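Sister chromatid cohesion protein (PDB 5T8V) probably loads cohesin onto chromatin, the chain here being the HEAT-repeat C-terminal fragment of the loader Scc2. Local coordinates at residues Ser157-Leu162 with Lys202-Met207; Gln1137-Phe1142 with His1174-Glu1179; Val1147-Asn1152 with Val1164-Leu1169. One frame throughout, in Å; residues are numbered along the deposited sequence.

Contact 1 of 3, residues Ser157-Leu162 with Lys202-Met207; sequences SLCKRL and KLLSMM
Cys159 and Leu204 mark the nearest backbone approach of two helical segments, their CA atoms 6.8 Å apart. Residues 157-162 and 202-207 run roughly antiparallel, with 133° between their N-to-C directions, and their axes come no closer than 10.4 Å. No hydrogen bond links them, and the interface rests on one thiol set among apolar side chains. With SG anti to its own carbonyl carbon (chi1 -71°), Cys159 directs the sulfur at the facing helix. There Cys159 SG meets the CD2 methyl of Leu204 at 3.5 Å and the CD2 methyl of Leu203 at 3.7 Å, so that two consecutive leucines each offer one branch to it. The CG methylene of Met207, one turn beyond Leu203, adds a looser third contact to Cys159 SG at 4.2 Å. The CB of Cys159 also lies against Leu204 CD2, while the CB of Leu158 approaches Leu203 CD2 at 4.3 Å. Every residue that touches is buried, which makes this a small apolar seam between helices 149-172 and 190-213 of the predominantly helical HEAT-repeat array. Helix 120-136 borders it through Ala130, which packs on Leu203, and helix 247-267 supplies Phe253, Val256 and Met260 around Leu204.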
loop_
_atom_site.group_PDB
_atom_site.type_symbol
_atom_site.label_atom_id
_atom_site.label_comp_id
_atom_site.label_asym_id
_atom_site.label_seq_id
_atom_site.Cartn_x
_atom_site.Cartn_y
_atom_site.Cartn_z
ATOM N N SER A 157 35.882 48.332 -4.878
ATOM C CA SER A 157 36.262 48.126 -6.270
ATOM C C SER A 157 37.265 46.989 -6.392
ATOM O O SER A 157 37.083 46.070 -7.196
ATOM C CB SER A 157 36.837 49.415 -6.855
ATOM O OG SER A 157 35.856 50.436 -6.880
ATOM N N LEU A 158 38.330 47.027 -5.587
ATOM C CA LEU A 158 39.338 45.975 -5.663
ATOM C C LEU A 158 38.728 44.604 -5.411
ATOM O O LEU A 158 39.114 43.622 -6.054
ATOM C CB LEU A 158 40.466 46.246 -4.668
ATOM C CG LEU A 158 41.673 47.012 -5.212
ATOM C CD1 LEU A 158 42.646 47.311 -4.086
ATOM C CD2 LEU A 158 42.370 46.236 -6.324
ATOM N N CYS A 159 37.780 44.508 -4.479
ATOM C CA CYS A 159 37.127 43.227 -4.236
ATOM C C CYS A 159 36.355 42.767 -5.468
ATOM O O CYS A 159 36.485 41.614 -5.903
ATOM C CB CYS A 159 36.204 43.330 -3.021
ATOM S SG CYS A 159 37.078 43.464 -1.445
ATOM N N LYS A 160 35.554 43.660 -6.053
ATOM C CA LYS A 160 34.807 43.295 -7.254
ATOM C C LYS A 160 35.740 42.814 -8.361
ATOM O O LYS A 160 35.543 41.733 -8.928
ATOM C CB LYS A 160 33.969 44.479 -7.739
ATOM C CG LYS A 160 32.562 44.521 -7.153
ATOM C CD LYS A 160 31.577 45.246 -8.064
ATOM C CE LYS A 160 31.454 46.719 -7.712
ATOM N NZ LYS A 160 30.483 47.417 -8.606
ATOM N N ARG A 161 36.771 43.602 -8.679
ATOM C CA ARG A 161 37.653 43.249 -9.788
ATOM C C ARG A 161 38.478 42.006 -9.474
ATOM O O ARG A 161 38.861 41.272 -10.392
ATOM C CB ARG A 161 38.566 44.427 -10.132
ATOM C CG ARG A 161 37.823 45.745 -10.303
ATOM C CD ARG A 161 38.502 46.681 -11.294
ATOM N NE ARG A 161 39.881 47.003 -10.930
ATOM C CZ ARG A 161 40.234 47.906 -10.018
ATOM N NH1 ARG A 161 39.313 48.585 -9.345
ATOM N NH2 ARG A 161 41.517 48.124 -9.771
ATOM N N LEU A 162 38.759 41.754 -8.195
ATOM C CA LEU A 162 39.464 40.533 -7.816
ATOM C C LEU A 162 38.588 39.309 -8.027
ATOM O O LEU A 162 39.059 38.279 -8.523
ATOM C CB LEU A 162 39.913 40.615 -6.357
ATOM C CG LEU A 162 41.173 41.434 -6.062
ATOM C CD1 LEU A 162 41.327 41.626 -4.563
ATOM C CD2 LEU A 162 42.410 40.765 -6.645
ATOM N N LYS A 202 42.086 38.066 2.895
ATOM C CA LYS A 202 42.242 38.961 4.035
ATOM C C LYS A 202 41.489 40.268 3.824
ATOM O O LYS A 202 40.930 40.832 4.773
ATOM C CB LYS A 202 43.726 39.224 4.278
ATOM C CG LYS A 202 44.527 37.977 4.619
ATOM C CD LYS A 202 44.266 37.506 6.044
ATOM C CE LYS A 202 45.146 36.315 6.405
ATOM N NZ LYS A 202 46.610 36.624 6.291
ATOM N N LEU A 203 41.455 40.767 2.586
ATOM C CA LEU A 203 40.716 41.997 2.317
ATOM C C LEU A 203 39.214 41.780 2.459
ATOM O O LEU A 203 38.526 42.559 3.129
ATOM C CB LEU A 203 41.051 42.522 0.921
ATOM C CG LEU A 203 40.295 43.795 0.517
ATOM C CD1 LEU A 203 40.568 44.929 1.497
ATOM C CD2 LEU A 203 40.664 44.211 -0.897
ATOM N N LEU A 204 38.682 40.730 1.830
ATOM C CA LEU A 204 37.250 40.463 1.928
ATOM C C LEU A 204 36.820 40.309 3.384
ATOM O O LEU A 204 35.861 40.952 3.839
ATOM C CB LEU A 204 36.904 39.211 1.124
ATOM C CG LEU A 204 37.100 39.319 -0.392
ATOM C CD1 LEU A 204 37.112 37.945 -1.035
ATOM C CD2 LEU A 204 36.008 40.173 -1.007
ATOM N N SER A 205 37.520 39.459 4.137
ATOM C CA SER A 205 37.202 39.301 5.551
ATOM C C SER A 205 37.326 40.628 6.286
ATOM O O SER A 205 36.536 40.922 7.195
ATOM C CB SER A 205 38.114 38.250 6.182
ATOM O OG SER A 205 39.420 38.759 6.376
ATOM N N MET A 206 38.305 41.451 5.902
ATOM C CA MET A 206 38.448 42.754 6.541
ATOM C C MET A 206 37.246 43.648 6.265
ATOM O O MET A 206 36.890 44.477 7.107
ATOM C CB MET A 206 39.729 43.441 6.073
ATOM C CG MET A 206 40.021 44.745 6.808
ATOM S SD MET A 206 40.188 44.514 8.592
ATOM C CE MET A 206 39.123 45.816 9.197
ATOM N N MET A 207 36.620 43.510 5.094
ATOM C CA MET A 207 35.390 44.249 4.825
ATOM C C MET A 207 34.248 43.733 5.688
ATOM O O MET A 207 33.474 44.525 6.253
ATOM C CB MET A 207 35.026 44.148 3.344
ATOM C CG MET A 207 36.083 44.696 2.404
ATOM S SD MET A 207 36.366 46.462 2.614
ATOM C CE MET A 207 34.834 47.138 1.980
#

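Contact 2 of 3, residues Gln1137-Phe1142 with His1174-Glu1179; sequences QDDHAF and HPRISE
Phe1142 and Ile1177 bring the starts of two helices together, with CA atoms 5.7 Å apart. Both segments are N-terminal helix ends in the HEAT-repeat fold of this cohesin loader: Asp1138 and His1174 occupy the N-cap positions, and Asp1138 OD1 accepts a weak capping bond from Ala1141 N and a hydrogen bond from Thr1136 OG1. The Phe1142 ring is the main bridge: CG lies anti to the backbone N (chi1 172°), and Arg1176 lies over one face. Arg1176 CB makes a CH-pi contact 3.8 Å from the centroid of the Phe1142 ring; the chain then bends at chi2 and chi3, and Arg1176 CZ comes to 4.2 Å from the Phe1142 centroid in an off-centre cation-pi contact, the two planes 74° apart. At the base of the ring, Phe1142 CB packs against Ile1177 CG1, which lies near the ring plane at its edge, and meets His1174 CE1 at 3.8 Å. Gln1137 CG lies 4.0 Å from His1174 CB, the side chains pointing opposite ways, and Gln1137 OE1 is hydrogen-bonded to Ser1172 OG and Thr1173 N. On the more exposed side, Asp1139 OD1 forms a long salt bridge with Arg1176 NH1 at 3.7 Å and lies 3.4 Å from His1174 CE1.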
loop_
_atom_site.group_PDB
_atom_site.type_symbol
_atom_site.label_atom_id
_atom_site.label_comp_id
_atom_site.label_asym_id
_atom_site.label_seq_id
_atom_site.Cartn_x
_atom_site.Cartn_y
_atom_site.Cartn_z
ATOM N N GLN A 1137 -37.093 -21.975 -4.054
ATOM C CA GLN A 1137 -35.717 -21.496 -4.107
ATOM C C GLN A 1137 -34.808 -22.276 -3.164
ATOM O O GLN A 1137 -33.762 -21.764 -2.753
ATOM C CB GLN A 1137 -35.675 -20.003 -3.782
ATOM C CG GLN A 1137 -34.474 -19.275 -4.350
ATOM C CD GLN A 1137 -34.705 -17.783 -4.473
ATOM O OE1 GLN A 1137 -34.230 -17.150 -5.414
ATOM N NE2 GLN A 1137 -35.438 -17.212 -3.522
ATOM N N ASP A 1138 -35.184 -23.505 -2.822
ATOM C CA ASP A 1138 -34.429 -24.334 -1.896
ATOM C C ASP A 1138 -33.626 -25.382 -2.668
ATOM O O ASP A 1138 -33.618 -25.419 -3.900
ATOM C CB ASP A 1138 -35.372 -24.981 -0.876
ATOM C CG ASP A 1138 -36.612 -25.571 -1.517
ATOM O OD1 ASP A 1138 -36.535 -25.989 -2.692
ATOM O OD2 ASP A 1138 -37.667 -25.608 -0.849
ATOM N N ASP A 1139 -32.937 -26.248 -1.920
ATOM C CA ASP A 1139 -32.012 -27.198 -2.533
ATOM C C ASP A 1139 -32.730 -28.149 -3.485
ATOM O O ASP A 1139 -32.167 -28.556 -4.508
ATOM C CB ASP A 1139 -31.276 -27.981 -1.448
ATOM C CG ASP A 1139 -30.259 -27.136 -0.709
ATOM O OD1 ASP A 1139 -29.556 -26.341 -1.370
ATOM O OD2 ASP A 1139 -30.167 -27.264 0.531
ATOM N N HIS A 1140 -33.966 -28.529 -3.159
ATOM C CA HIS A 1140 -34.722 -29.420 -4.033
ATOM C C HIS A 1140 -34.852 -28.827 -5.432
ATOM O O HIS A 1140 -34.525 -29.475 -6.441
ATOM C CB HIS A 1140 -36.097 -29.681 -3.420
ATOM C CG HIS A 1140 -36.814 -30.849 -4.015
ATOM N ND1 HIS A 1140 -38.132 -30.788 -4.415
ATOM C CD2 HIS A 1140 -36.399 -32.110 -4.277
ATOM C CE1 HIS A 1140 -38.497 -31.962 -4.898
ATOM N NE2 HIS A 1140 -37.463 -32.782 -4.827
ATOM N N ALA A 1141 -35.325 -27.582 -5.510
ATOM C CA ALA A 1141 -35.353 -26.880 -6.785
ATOM C C ALA A 1141 -33.982 -26.905 -7.448
ATOM O O ALA A 1141 -33.880 -27.047 -8.673
ATOM C CB ALA A 1141 -35.825 -25.441 -6.579
ATOM N N PHE A 1142 -32.913 -26.780 -6.653
ATOM C CA PHE A 1142 -31.576 -26.837 -7.235
ATOM C C PHE A 1142 -31.311 -28.191 -7.876
ATOM O O PHE A 1142 -30.594 -28.273 -8.879
ATOM C CB PHE A 1142 -30.492 -26.551 -6.204
ATOM C CG PHE A 1142 -29.107 -26.786 -6.733
ATOM C CD1 PHE A 1142 -28.584 -25.968 -7.722
ATOM C CD2 PHE A 1142 -28.340 -27.841 -6.269
ATOM C CE1 PHE A 1142 -27.316 -26.186 -8.225
ATOM C CE2 PHE A 1142 -27.069 -28.063 -6.769
ATOM C CZ PHE A 1142 -26.557 -27.234 -7.749
ATOM N N HIS A 1174 -30.591 -17.945 -4.423
ATOM C CA HIS A 1174 -29.815 -19.148 -4.155
ATOM C C HIS A 1174 -28.618 -19.172 -5.102
ATOM O O HIS A 1174 -28.803 -19.309 -6.318
ATOM C CB HIS A 1174 -30.673 -20.402 -4.330
ATOM C CG HIS A 1174 -30.013 -21.657 -3.849
ATOM N ND1 HIS A 1174 -30.377 -22.908 -4.302
ATOM C CD2 HIS A 1174 -29.019 -21.858 -2.952
ATOM C CE1 HIS A 1174 -29.633 -23.823 -3.707
ATOM N NE2 HIS A 1174 -28.801 -23.213 -2.883
ATOM N N PRO A 1175 -27.385 -19.037 -4.601
ATOM C CA PRO A 1175 -26.243 -18.916 -5.527
ATOM C C PRO A 1175 -26.095 -20.091 -6.478
ATOM O O PRO A 1175 -25.695 -19.899 -7.633
ATOM C CB PRO A 1175 -25.039 -18.798 -4.579
ATOM C CG PRO A 1175 -25.604 -18.320 -3.291
ATOM C CD PRO A 1175 -26.962 -18.931 -3.193
ATOM N N ARG A 1176 -26.411 -21.306 -6.029
ATOM C CA ARG A 1176 -26.171 -22.480 -6.861
ATOM C C ARG A 1176 -27.148 -22.559 -8.027
ATOM O O ARG A 1176 -26.820 -23.136 -9.070
ATOM C CB ARG A 1176 -26.247 -23.746 -6.009
ATOM C CG ARG A 1176 -25.393 -23.682 -4.754
ATOM C CD ARG A 1176 -24.515 -24.913 -4.604
ATOM N NE ARG A 1176 -25.295 -26.145 -4.542
ATOM C CZ ARG A 1176 -26.004 -26.532 -3.485
ATOM N NH1 ARG A 1176 -26.046 -25.779 -2.393
ATOM N NH2 ARG A 1176 -26.678 -27.672 -3.520
ATOM N N ILE A 1177 -28.345 -21.992 -7.877
ATOM C CA ILE A 1177 -29.271 -21.903 -9.001
ATOM C C ILE A 1177 -28.867 -20.768 -9.933
ATOM O O ILE A 1177 -28.888 -20.918 -11.161
ATOM C CB ILE A 1177 -30.714 -21.727 -8.488
ATOM C CG1 ILE A 1177 -31.149 -22.966 -7.695
ATOM C CG2 ILE A 1177 -31.675 -21.464 -9.655
ATOM C CD1 ILE A 1177 -32.520 -22.848 -7.047
ATOM N N SER A 1178 -28.489 -19.620 -9.366
ATOM C CA SER A 1178 -28.155 -18.458 -10.181
ATOM C C SER A 1178 -26.928 -18.720 -11.047
ATOM O O SER A 1178 -26.906 -18.359 -12.230
ATOM C CB SER A 1178 -27.926 -17.245 -9.279
ATOM O OG SER A 1178 -27.519 -16.112 -10.028
ATOM N N GLU A 1179 -25.896 -19.347 -10.481
ATOM C CA GLU A 1179 -24.669 -19.577 -11.236
ATOM C C GLU A 1179 -24.903 -20.559 -12.380
ATOM O O GLU A 1179 -24.581 -20.269 -13.539
ATOM C CB GLU A 1179 -23.571 -20.084 -10.300
ATOM C CG GLU A 1179 -23.141 -19.062 -9.257
ATOM C CD GLU A 1179 -22.218 -19.647 -8.206
ATOM O OE1 GLU A 1179 -21.753 -20.793 -8.388
ATOM O OE2 GLU A 1179 -21.958 -18.959 -7.195
#

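Contact 3 of 3, residues Val1147-Asn1152 with Val1164-Leu1169; sequences VLASIN and VTFITL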
loop_
_atom_site.group_PDB
_atom_site.type_symbol
_atom_site.label_atom_id
_atom_site.label_comp_id
_atom_site.label_asym_id
_atom_site.label_seq_id
_atom_site.Cartn_x
_atom_site.Cartn_y
_atom_site.Cartn_z
ATOM N N VAL A 1147 -30.937 -31.119 -13.070
ATOM C CA VAL A 1147 -31.329 -32.036 -14.137
ATOM C C VAL A 1147 -31.548 -31.281 -15.443
ATOM O O VAL A 1147 -31.094 -31.718 -16.508
ATOM C CB VAL A 1147 -32.581 -32.825 -13.716
ATOM C CG1 VAL A 1147 -33.170 -33.597 -14.897
ATOM C CG2 VAL A 1147 -32.241 -33.780 -12.584
ATOM N N LEU A 1148 -32.243 -30.140 -15.389
ATOM C CA LEU A 1148 -32.516 -29.390 -16.616
ATOM C C LEU A 1148 -31.232 -28.888 -17.259
ATOM O O LEU A 1148 -31.128 -28.834 -18.489
ATOM C CB LEU A 1148 -33.454 -28.219 -16.331
ATOM C CG LEU A 1148 -34.902 -28.473 -16.745
ATOM C CD1 LEU A 1148 -35.440 -29.657 -15.978
ATOM C CD2 LEU A 1148 -35.758 -27.242 -16.497
ATOM N N ALA A 1149 -30.249 -28.496 -16.446
ATOM C CA ALA A 1149 -28.979 -28.046 -16.999
ATOM C C ALA A 1149 -28.336 -29.143 -17.833
ATOM O O ALA A 1149 -27.816 -28.880 -18.921
ATOM C CB ALA A 1149 -28.043 -27.602 -15.875
ATOM N N SER A 1150 -28.375 -30.384 -17.344
ATOM C CA SER A 1150 -27.864 -31.503 -18.126
ATOM C C SER A 1150 -28.692 -31.705 -19.389
ATOM O O SER A 1150 -28.148 -31.804 -20.498
ATOM C CB SER A 1150 -27.860 -32.773 -17.272
ATOM O OG SER A 1150 -27.406 -33.889 -18.015
ATOM N N ILE A 1151 -30.020 -31.763 -19.238
ATOM C CA ILE A 1151 -30.905 -31.925 -20.390
ATOM C C ILE A 1151 -30.557 -30.919 -21.477
ATOM O O ILE A 1151 -30.589 -31.235 -22.673
ATOM C CB ILE A 1151 -32.378 -31.792 -19.948
ATOM C CG1 ILE A 1151 -32.782 -33.004 -19.100
ATOM C CG2 ILE A 1151 -33.305 -31.644 -21.164
ATOM C CD1 ILE A 1151 -34.157 -32.894 -18.472
ATOM N N ASN A 1152 -30.214 -29.692 -21.082
ATOM C CA ASN A 1152 -29.947 -28.639 -22.054
ATOM C C ASN A 1152 -28.536 -28.745 -22.623
ATOM O O ASN A 1152 -28.335 -28.550 -23.827
ATOM C CB ASN A 1152 -30.165 -27.271 -21.406
ATOM C CG ASN A 1152 -30.064 -26.131 -22.399
ATOM O OD1 ASN A 1152 -30.972 -25.908 -23.199
ATOM N ND2 ASN A 1152 -28.959 -25.395 -22.345
ATOM N N VAL A 1164 -36.188 -19.239 -21.551
ATOM C CA VAL A 1164 -36.812 -18.337 -20.586
ATOM C C VAL A 1164 -36.652 -18.867 -19.169
ATOM O O VAL A 1164 -36.490 -18.094 -18.218
ATOM C CB VAL A 1164 -38.293 -18.117 -20.945
ATOM C CG1 VAL A 1164 -39.019 -17.358 -19.835
ATOM C CG2 VAL A 1164 -38.410 -17.363 -22.262
ATOM N N THR A 1165 -36.693 -20.189 -19.000
ATOM C CA THR A 1165 -36.585 -20.760 -17.662
ATOM C C THR A 1165 -35.228 -20.450 -17.044
ATOM O O THR A 1165 -35.147 -20.013 -15.891
ATOM C CB THR A 1165 -36.828 -22.271 -17.709
ATOM O OG1 THR A 1165 -38.178 -22.525 -18.119
ATOM C CG2 THR A 1165 -36.597 -22.907 -16.334
ATOM N N PHE A 1166 -34.145 -20.671 -17.792
ATOM C CA PHE A 1166 -32.815 -20.412 -17.247
ATOM C C PHE A 1166 -32.556 -18.917 -17.105
ATOM O O PHE A 1166 -31.936 -18.481 -16.127
ATOM C CB PHE A 1166 -31.745 -21.059 -18.125
ATOM C CG PHE A 1166 -31.557 -22.527 -17.865
ATOM C CD1 PHE A 1166 -31.074 -22.972 -16.646
ATOM C CD2 PHE A 1166 -31.855 -23.457 -18.838
ATOM C CE1 PHE A 1166 -30.898 -24.324 -16.404
ATOM C CE2 PHE A 1166 -31.680 -24.811 -18.603
ATOM C CZ PHE A 1166 -31.202 -25.244 -17.385
ATOM N N ILE A 1167 -33.016 -18.118 -18.069
ATOM C CA ILE A 1167 -32.932 -16.667 -17.925
ATOM C C ILE A 1167 -33.613 -16.231 -16.634
ATOM O O ILE A 1167 -33.153 -15.307 -15.951
ATOM C CB ILE A 1167 -33.547 -15.971 -19.154
ATOM C CG1 ILE A 1167 -32.762 -16.335 -20.418
ATOM C CG2 ILE A 1167 -33.561 -14.457 -18.963
ATOM C CD1 ILE A 1167 -33.409 -15.865 -21.707
ATOM N N THR A 1168 -34.716 -16.893 -16.277
ATOM C CA THR A 1168 -35.445 -16.536 -15.064
ATOM C C THR A 1168 -34.705 -17.004 -13.816
ATOM O O THR A 1168 -34.592 -16.257 -12.837
ATOM C CB THR A 1168 -36.850 -17.140 -15.107
ATOM O OG1 THR A 1168 -37.499 -16.761 -16.327
ATOM C CG2 THR A 1168 -37.680 -16.655 -13.934
ATOM N N LEU A 1169 -34.198 -18.236 -13.829
ATOM C CA LEU A 1169 -33.496 -18.767 -12.668
ATOM C C LEU A 1169 -32.167 -18.066 -12.425
ATOM O O LEU A 1169 -31.645 -18.129 -11.307
ATOM C CB LEU A 1169 -33.270 -20.269 -12.841
ATOM C CG LEU A 1169 -34.541 -21.125 -12.880
ATOM C CD1 LEU A 1169 -34.227 -22.534 -13.349
ATOM C CD2 LEU A 1169 -35.215 -21.160 -11.513
#
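In Phe1166, chi1 of -81° sets CG anti to the carbonyl carbon and aims the ring at Leu1148 and Ala1149, while chi2 of -65° turns its plane so that the peptide link between them lies near it. Phe1166 CZ is the leading atom, 3.5 Å from Ala1149 N and 3.6 Å from Leu1148 C, so the ring edge abuts that peptide. Leu1148 CB approaches CZ of Phe1166 at 3.9 Å and Ala1149 CB approaches it at 4.2 Å. One turn further on, Asn1152 CB reaches CE2 of Phe1166 at 4.0 Å, from an oblique direction, while ND2 of Asn1152 is hydrogen-bonded to Glu1184 OE1. A marginal methyl contact joins Leu1148 CD2 and Thr1165 CG2. An alanine in place of Phe1166 would probably open a gap beside the Leu1148-Ala1149 peptide and leave Asn1152 CB without its partner across the interface. The ring spans widely spaced backbones: Ala1149 and Phe1166, the nearest residues, have CA atoms 8.5 Å apart, and the axes approach to 11.8 Å. Helices 1115-1133 and 1200-1213 pack nearby, against Leu1148 and Leu1169 respectively. The consecutive helices 1139-1154 and 1163-1169 run roughly antiparallel here (136°), as neighbouring helices do in a HEAT-repeat solenoid.

From the N terminus, contact 1 comes first, joining helices 149-172 and 190-213 across a loop of 39 mostly helical residues. It closes long before the other two begin and lies on the opposite side of the chain's centre, about 95 Å from contact 2 between centres. Contact 2 then brings the start of helix 1139-1154 to the start of helix 1175-1191. Within the 31 residues it spans, contact 3 closes a short loop of 11 residues, joining a later part of helix 1139-1154 to the short helix 1163-1169. Contacts 2 and 3 therefore nest, share one helix, and touch where Ile1177 CG2 packs 3.7 Å from Leu1169 O, joining three successive helices of the C-terminal part of the chain.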